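Neurotoxin (Clostridium botulinum, PDB 2QN0) is the zinc-dependent protease light chain of botulinum neurotoxin type C1, which probably cleaves SNARE proteins of the nerve terminal. Local coordinates at residues Arg298-Ala301 and Lys302-Asn305; Gln324-Ile327 and Arg328-Phe332. All coordinates share one frame; numbering follows the deposited sequence.

In the fold
Contact 1 closes the last turn of helix 283-304, and contact 2 the last turn of helix 319-330, the next helix along the chain; their centres lie about 11 Å apart. The two ends pack side by side. Ile-300 CG2 stands 3.8 Å from Tyr-330 CE2 and 3.9 Å from Phe-332 CE2, while Leu-304 CD1 comes within 3.8 Å of Phe-332 CD2, so the apolar face of one helix end meets the aromatic pair of the other. Neither contact includes a ligand of the zinc ion, which is held by His-229, His-233 and Glu-269; the centres of contacts 1 and 2 lie about 27 and 22 Å from the centre of the chain.

Contact 1. Residues Arg298-Ala301 and Lys302-Asn305; sequences RSIA and KRLN
Ser-299 and Arg-303, one helical turn apart, are joined through their side chains by a water. This water lies 2.7 Å from Ser-299 OG and accepts a bond from Arg-303 NE at 2.8 Å, sitting in the plane of the guanidinium at its edge. With CG anti to the carbonyl carbon (chi1 -78°) and the chain extended from CG to NE, the arginine runs out past Ser-299 O and delivers NE to the water. Farther out, Arg-303 NH1 bonds to Thr-122 O, and NH2 is hydrogen-bonded elsewhere in the protein too.

The backbone bonds are those of an alpha helix: Lys-302 N to Arg-298 O, Arg-303 N to Ser-299 O, and Leu-304 N to Ile-300 O, the last at 2.9 Å with an N-H...O angle of 161°. The series then weakens. Asn-305 N reaches Ala-301 O at 3.2 Å in a weak bond with an angle of just 127°, and the same backbone N also bonds to Lys-302 O at 3.1 Å.

Apolar contact is lighter. Ile-300 CG2 and Leu-304 CD1 meet at 4.3 Å on the buried face, where Leu-304 also touches Leu-326 and Ile-327 of helix 319-330. Asn-305 turns its side-chain amide back over the turn, with ND2 3.1 Å from Ala-301 O at an angle too poor for a hydrogen bond; ND2 is bonded elsewhere, and OD1 accepts from Val-340 N.

Bonds from one backbone N to both the third and fourth preceding carbonyls are common in the last turn of an alpha helix, here that of helix 283-304 packed on helix 319-330.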
# COMPACT_ATOMS: atom_id res chain seq x y z
N ARG A 298 -13.27 -20.77 -3.88
CA ARG A 298 -14.20 -21.87 -3.69
C ARG A 298 -13.92 -22.55 -2.36
O ARG A 298 -14.85 -22.95 -1.65
CB ARG A 298 -14.08 -22.89 -4.83
CG ARG A 298 -14.61 -22.39 -6.16
CD ARG A 298 -14.41 -23.43 -7.26
NE ARG A 298 -14.84 -22.93 -8.57
CZ ARG A 298 -16.10 -22.69 -8.90
NH1 ARG A 298 -17.08 -22.91 -8.03
NH2 ARG A 298 -16.39 -22.23 -10.11
N SER A 299 -12.64 -22.67 -2.01
CA SER A 299 -12.26 -23.28 -0.75
C SER A 299 -12.76 -22.42 0.42
O SER A 299 -13.14 -22.94 1.46
CB SER A 299 -10.75 -23.45 -0.68
OG SER A 299 -10.37 -24.11 0.52
N ILE A 300 -12.74 -21.10 0.23
CA ILE A 300 -13.21 -20.17 1.27
C ILE A 300 -14.72 -20.34 1.44
O ILE A 300 -15.22 -20.37 2.57
CB ILE A 300 -12.91 -18.69 0.89
CG1 ILE A 300 -11.40 -18.43 0.93
CG2 ILE A 300 -13.65 -17.75 1.83
CD1 ILE A 300 -10.78 -18.64 2.28
N ALA A 301 -15.45 -20.45 0.33
CA ALA A 301 -16.90 -20.62 0.39
C ALA A 301 -17.22 -21.88 1.19
O ALA A 301 -18.16 -21.90 1.99
CB ALA A 301 -17.48 -20.72 -1.01
N LYS A 302 -16.43 -22.93 0.98
CA LYS A 302 -16.62 -24.19 1.69
C LYS A 302 -16.43 -23.96 3.19
O LYS A 302 -17.20 -24.47 4.00
CB LYS A 302 -15.61 -25.23 1.20
CG LYS A 302 -15.64 -26.53 1.98
CD LYS A 302 -14.58 -27.50 1.47
CE LYS A 302 -14.59 -28.79 2.28
NZ LYS A 302 -15.92 -29.47 2.22
N ARG A 303 -15.41 -23.19 3.55
CA ARG A 303 -15.15 -22.90 4.95
C ARG A 303 -16.35 -22.17 5.55
O ARG A 303 -16.79 -22.50 6.65
CB ARG A 303 -13.89 -22.04 5.11
CG ARG A 303 -12.57 -22.80 4.99
CD ARG A 303 -11.38 -21.84 5.01
NE ARG A 303 -10.09 -22.52 4.93
CZ ARG A 303 -9.40 -22.96 5.98
NH1 ARG A 303 -9.86 -22.80 7.21
NH2 ARG A 303 -8.23 -23.55 5.79
N LEU A 304 -16.87 -21.19 4.82
CA LEU A 304 -18.01 -20.42 5.31
C LEU A 304 -19.24 -21.27 5.58
O LEU A 304 -20.13 -20.88 6.34
CB LEU A 304 -18.35 -19.29 4.34
CG LEU A 304 -17.30 -18.17 4.25
CD1 LEU A 304 -17.71 -17.15 3.20
CD2 LEU A 304 -17.13 -17.50 5.62
N ASN A 305 -19.30 -22.45 4.95
CA ASN A 305 -20.43 -23.35 5.16
C ASN A 305 -20.12 -24.33 6.29
O ASN A 305 -20.95 -25.17 6.63
CB ASN A 305 -20.73 -24.16 3.90
CG ASN A 305 -21.27 -23.32 2.77
OD1 ASN A 305 -22.15 -22.48 2.96
ND2 ASN A 305 -20.76 -23.56 1.56
O HOH W 1 -9.76 -22.15 2.21

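Contact 2. Residues Gln324-Ile327 and Arg328-Phe332; sequences QKLI and RKYRF
Arg-328 folds back over Gln-324 and Lys-325 because its chain bends at chi3 (-68°), after CG has started out anti to the carbonyl carbon. The helix that carries it ends just beyond in a Schellman motif. The bend lays one guanidinium face over Gln-324 O and Lys-325 CA, both offset toward the rim, and brings Arg-328 NH2 to 3.5 Å from Lys-325 CG. A water that donates to Gln-324 OE1 at 2.8 Å also donates to Gln-324 O and accepts a weak bond from Arg-328 NH1.

In the Schellman motif Arg-331 is the C-prime residue, with phi at +59°, and the two diagnostic bonds are Phe-332 N to Ile-327 O at 3.0 Å, in the carbonyl plane, and a weak one from Arg-331 N to Arg-328 O. Ile-327 and Phe-332 also meet through CG2 and CB at 4.2 Å, the apolar pair that flanks such a cap. Before the reversal, regular helical bonds persist as far as Tyr-330 N to Leu-326 O, which is nearly straight at 175°.

On the buried side, Leu-326 CD2 touches Tyr-330 CE2 at 4.3 Å. The extended chain of Lys-329 carries CD over one face of the Tyr-330 ring, toward its rim, before NZ donates to Tyr-330 OH at 3.0 Å. Ile-114 O and Leu-238 O also bond to that ammonium, and Gly-185 O to the hydroxyl. Finally, Tyr-330 CB stands 3.3 Å above the plane of the Phe-332 ring, over its centre.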
# COMPACT_ATOMS: atom_id res chain seq x y z
N GLN A 324 -21.35 -13.23 7.27
CA GLN A 324 -22.03 -12.29 6.38
C GLN A 324 -21.08 -11.24 5.80
O GLN A 324 -21.18 -10.88 4.63
CB GLN A 324 -23.18 -11.60 7.11
CG GLN A 324 -24.33 -12.53 7.44
CD GLN A 324 -24.89 -13.23 6.21
OE1 GLN A 324 -25.25 -12.58 5.23
NE2 GLN A 324 -24.96 -14.56 6.26
N LYS A 325 -20.17 -10.74 6.63
CA LYS A 325 -19.21 -9.74 6.17
C LYS A 325 -18.31 -10.31 5.09
O LYS A 325 -18.01 -9.65 4.09
CB LYS A 325 -18.36 -9.24 7.35
CG LYS A 325 -19.12 -8.37 8.34
CD LYS A 325 -18.20 -7.82 9.43
CE LYS A 325 -18.96 -6.89 10.37
NZ LYS A 325 -18.10 -6.32 11.44
N LEU A 326 -17.86 -11.55 5.29
CA LEU A 326 -16.99 -12.20 4.32
C LEU A 326 -17.73 -12.55 3.03
O LEU A 326 -17.16 -12.50 1.95
CB LEU A 326 -16.34 -13.43 4.96
CG LEU A 326 -15.42 -13.05 6.12
CD1 LEU A 326 -15.10 -14.26 6.98
CD2 LEU A 326 -14.15 -12.42 5.57
N ILE A 327 -19.01 -12.91 3.16
CA ILE A 327 -19.81 -13.22 1.98
C ILE A 327 -19.88 -11.97 1.10
O ILE A 327 -19.76 -12.05 -0.12
CB ILE A 327 -21.25 -13.65 2.38
CG1 ILE A 327 -21.21 -15.05 3.00
CG2 ILE A 327 -22.16 -13.60 1.16
CD1 ILE A 327 -22.53 -15.49 3.61
N ARG A 328 -20.05 -10.80 1.73
CA ARG A 328 -20.11 -9.55 0.99
C ARG A 328 -18.75 -9.20 0.37
O ARG A 328 -18.68 -8.72 -0.76
CB ARG A 328 -20.57 -8.40 1.89
CG ARG A 328 -22.04 -8.45 2.29
CD ARG A 328 -22.49 -7.12 2.91
NE ARG A 328 -21.88 -6.85 4.21
CZ ARG A 328 -22.33 -7.32 5.37
NH1 ARG A 328 -23.41 -8.09 5.41
NH2 ARG A 328 -21.71 -7.01 6.50
N LYS A 329 -17.68 -9.44 1.12
CA LYS A 329 -16.33 -9.15 0.65
C LYS A 329 -16.03 -9.86 -0.67
O LYS A 329 -15.62 -9.24 -1.66
CB LYS A 329 -15.30 -9.61 1.68
CG LYS A 329 -13.85 -9.57 1.18
CD LYS A 329 -12.89 -10.19 2.19
CE LYS A 329 -11.46 -10.21 1.65
NZ LYS A 329 -10.55 -10.98 2.55
N TYR A 330 -16.23 -11.17 -0.67
CA TYR A 330 -15.95 -12.00 -1.84
C TYR A 330 -17.07 -12.03 -2.88
O TYR A 330 -16.92 -12.64 -3.94
CB TYR A 330 -15.63 -13.42 -1.38
CG TYR A 330 -14.40 -13.52 -0.50
CD1 TYR A 330 -13.13 -13.27 -1.02
CD2 TYR A 330 -14.51 -13.87 0.84
CE1 TYR A 330 -12.00 -13.37 -0.22
CE2 TYR A 330 -13.38 -13.98 1.65
CZ TYR A 330 -12.12 -13.72 1.11
OH TYR A 330 -10.99 -13.83 1.89
N ARG A 331 -18.17 -11.36 -2.57
CA ARG A 331 -19.33 -11.30 -3.47
C ARG A 331 -19.87 -12.69 -3.78
O ARG A 331 -20.24 -12.99 -4.92
CB ARG A 331 -18.95 -10.57 -4.76
CG ARG A 331 -18.49 -9.13 -4.51
CD ARG A 331 -18.20 -8.38 -5.79
NE ARG A 331 -17.64 -7.06 -5.51
CZ ARG A 331 -17.28 -6.19 -6.44
NH1 ARG A 331 -17.40 -6.49 -7.73
NH2 ARG A 331 -16.77 -5.01 -6.09
N PHE A 332 -19.93 -13.53 -2.76
CA PHE A 332 -20.45 -14.88 -2.93
C PHE A 332 -21.97 -14.82 -2.98
O PHE A 332 -22.57 -13.79 -2.67
CB PHE A 332 -20.03 -15.78 -1.76
CG PHE A 332 -18.55 -16.09 -1.72
CD1 PHE A 332 -17.80 -16.17 -2.89
CD2 PHE A 332 -17.93 -16.37 -0.51
CE1 PHE A 332 -16.46 -16.53 -2.85
CE2 PHE A 332 -16.59 -16.74 -0.46
CZ PHE A 332 -15.85 -16.82 -1.64
O HOH W 2 -24.25 -10.66 3.46
O HOH W 3 -22.50 -11.14 -1.79